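Local coordinates for glutathione s-transferase (Agrobacterium tumefaciens, PDB 2YCD), which binds S-(p-nitrobenzyl)glutathione and probably conjugates glutathione to electrophilic compounds, as other glutathione transferases do, at residues A[186-189]-A[193-196]. Sequence-based numbering, arbitrary orientation.
With GTB (S-(p-nitrobenzyl)glutathione), chain B.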
loop_
_atom_site.group_PDB
_atom_site.type_symbol
_atom_site.label_atom_id
_atom_site.label_comp_id
_atom_site.label_asym_id
_atom_site.label_seq_id
_atom_site.Cartn_x
_atom_site.Cartn_y
_atom_site.Cartn_z
ATOM N N ARG A 186 0.558 -1.589 -15.764
ATOM C CA ARG A 186 1.540 -1.512 -16.842
ATOM C C ARG A 186 2.765 -2.388 -16.619
ATOM O O ARG A 186 3.452 -2.708 -17.586
ATOM C CB ARG A 186 1.948 -0.063 -17.130
ATOM C CG ARG A 186 0.863 0.745 -17.846
ATOM C CD ARG A 186 1.443 2.060 -18.462
ATOM N NE ARG A 186 2.471 1.739 -19.463
ATOM C CZ ARG A 186 3.730 2.177 -19.474
ATOM N NH1 ARG A 186 4.163 3.025 -18.565
ATOM N NH2 ARG A 186 4.567 1.770 -20.434
ATOM N N ARG A 187 3.031 -2.788 -15.368
ATOM C CA ARG A 187 4.123 -3.734 -15.122
ATOM C C ARG A 187 3.883 -5.092 -15.768
ATOM O O ARG A 187 4.806 -5.893 -15.891
ATOM C CB ARG A 187 4.387 -3.873 -13.624
ATOM C CG ARG A 187 4.808 -2.547 -13.027
ATOM C CD ARG A 187 5.192 -2.659 -11.582
ATOM N NE ARG A 187 6.523 -3.233 -11.431
ATOM C CZ ARG A 187 7.364 -2.919 -10.455
ATOM N NH1 ARG A 187 7.017 -2.030 -9.528
ATOM N NH2 ARG A 187 8.544 -3.513 -10.396
ATOM N N LEU A 188 2.656 -5.328 -16.221
ATOM C CA LEU A 188 2.311 -6.575 -16.916
ATOM C C LEU A 188 2.370 -6.485 -18.431
ATOM O O LEU A 188 2.128 -7.498 -19.106
ATOM C CB LEU A 188 0.914 -7.043 -16.528
ATOM C CG LEU A 188 0.749 -7.465 -15.074
ATOM C CD1 LEU A 188 -0.712 -7.780 -14.816
ATOM C CD2 LEU A 188 1.622 -8.687 -14.771
ATOM N N GLU A 189 2.647 -5.311 -18.988
ATOM C CA GLU A 189 2.628 -5.166 -20.453
ATOM C C GLU A 189 3.542 -6.183 -21.142
ATOM O O GLU A 189 3.113 -6.869 -22.062
ATOM C CB GLU A 189 2.994 -3.741 -20.893
ATOM C CG GLU A 189 1.908 -2.701 -20.627
ATOM C CD GLU A 189 2.302 -1.289 -21.069
ATOM O OE1 GLU A 189 3.505 -1.037 -21.296
ATOM O OE2 GLU A 189 1.402 -0.427 -21.186
ATOM N N ILE A 193 0.037 -10.801 -20.416
ATOM C CA ILE A 193 -1.082 -11.320 -19.627
ATOM C C ILE A 193 -2.381 -10.519 -19.782
ATOM O O ILE A 193 -3.479 -11.085 -19.767
ATOM C CB ILE A 193 -0.689 -11.452 -18.132
ATOM C CG1 ILE A 193 0.293 -12.615 -17.963
ATOM C CG2 ILE A 193 -1.922 -11.665 -17.262
ATOM C CD1 ILE A 193 0.972 -12.668 -16.609
ATOM N N LEU A 194 -2.274 -9.208 -19.947
ATOM C CA LEU A 194 -3.477 -8.382 -20.054
ATOM C C LEU A 194 -4.277 -8.599 -21.335
ATOM O O LEU A 194 -5.437 -8.204 -21.415
ATOM C CB LEU A 194 -3.140 -6.904 -19.901
ATOM C CG LEU A 194 -2.651 -6.539 -18.504
ATOM C CD1 LEU A 194 -2.185 -5.098 -18.495
ATOM C CD2 LEU A 194 -3.752 -6.781 -17.458
ATOM N N LYS A 195 -3.669 -9.215 -22.340
ATOM C CA LYS A 195 -4.404 -9.519 -23.571
ATOM C C LYS A 195 -5.576 -10.461 -23.285
ATOM O O LYS A 195 -6.556 -10.485 -24.027
ATOM C CB LYS A 195 -3.472 -10.118 -24.629
ATOM C CG LYS A 195 -2.324 -9.197 -25.040
ATOM C CD LYS A 195 -1.284 -9.932 -25.877
ATOM C CE LYS A 195 -1.851 -10.375 -27.218
ATOM N NZ LYS A 195 -0.799 -10.956 -28.102
ATOM N N ASP A 196 -5.479 -11.226 -22.203
ATOM C CA ASP A 196 -6.549 -12.137 -21.825
ATOM C C ASP A 196 -7.633 -11.467 -20.983
ATOM O O ASP A 196 -8.600 -12.110 -20.587
ATOM C CB ASP A 196 -5.987 -13.356 -21.090
ATOM C CG ASP A 196 -5.207 -14.273 -22.007
ATOM O OD1 ASP A 196 -5.637 -14.446 -23.168
ATOM O OD2 ASP A 196 -4.166 -14.811 -21.572
HETATM N N1 GTB B . 6.739 2.138 -1.592
HETATM C CA1 GTB B . 7.680 2.961 -2.366
HETATM C C1 GTB B . 6.925 3.929 -3.239
HETATM O O11 GTB B . 5.867 3.522 -3.764
HETATM O O12 GTB B . 7.385 5.082 -3.419
HETATM C CB1 GTB B . 8.588 2.025 -3.180
HETATM C CG1 GTB B . 9.683 2.809 -3.898
HETATM C CD1 GTB B . 10.519 1.919 -4.798
HETATM O OE1 GTB B . 10.286 0.712 -4.851
HETATM N N2 GTB B . 11.467 2.528 -5.508
HETATM C CA2 GTB B . 12.340 1.801 -6.431
HETATM C C2 GTB B . 13.787 2.082 -6.166
HETATM O O2 GTB B . 14.177 3.194 -5.815
HETATM C CB2 GTB B . 12.092 2.322 -7.860
HETATM S SG2 GTB B . 10.496 1.960 -8.511
HETATM N N3 GTB B . 14.622 1.059 -6.357
HETATM C CA3 GTB B . 16.067 1.138 -6.221
HETATM C C3 GTB B . 16.610 0.409 -5.026
HETATM O O31 GTB B . 15.840 -0.271 -4.319
HETATM O O32 GTB B . 17.837 0.536 -4.809
HETATM C "C'" GTB B . 10.438 0.205 -8.716
HETATM C "C1'" GTB B . 10.790 -0.226 -10.116
HETATM C "C2'" GTB B . 12.092 -0.586 -10.426
HETATM C "C3'" GTB B . 12.408 -0.992 -11.721
HETATM C "C4'" GTB B . 11.415 -1.040 -12.698
HETATM N N41 GTB B . 11.732 -1.459 -14.003
HETATM O O41 GTB B . 10.856 -1.612 -14.851
HETATM O O42 GTB B . 12.896 -1.685 -14.278
HETATM C "C5'" GTB B . 10.112 -0.687 -12.376
HETATM C "C6'" GTB B . 9.793 -0.284 -11.083
HETATM O O HOH W 1 -0.011 -7.606 -20.866
#
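Leu188 reaches from the turn 186-189 to the 3-10 turn 193-196, its side chain crossing that of Leu194 at about a right angle. Its CB lies 4.1 Å from Leu194 CG and nearly as close to Leu194 CD1. CG of Leu188 lies beside the backbone N (chi1 -66°), and from it CD1 meets Leu194 CD2 at 4.1 Å while CD2 faces Ile193 CD1 more loosely, at 4.4 Å. Leu188 also rests on Ile126 of helix 105-135 and on Leu153 and Leu157 of helix 142-164. The link between helices 176-185 and 198-208 is thus folded against the core of the all-helical C-terminal domain of the GST fold. No direct hydrogen bond joins the segments; a water donates to Leu188 O (2.8 Å) and accepts from Leu194 N (2.9 Å). On the same turn Arg186 and Glu189 form a two-point salt bridge: OE2, also paired with Lys208, lies in the guanidinium plane 3.0 Å from NE, while NH2 meets OE1 on its syn side, tilted from both planes. Arg187, its chain bent at chi3, turns instead to the ligand pocket, where C6' of the nitrobenzyl ring lies above one guanidinium face, displaced toward its rim, 3.5 Å from Arg187 NH2.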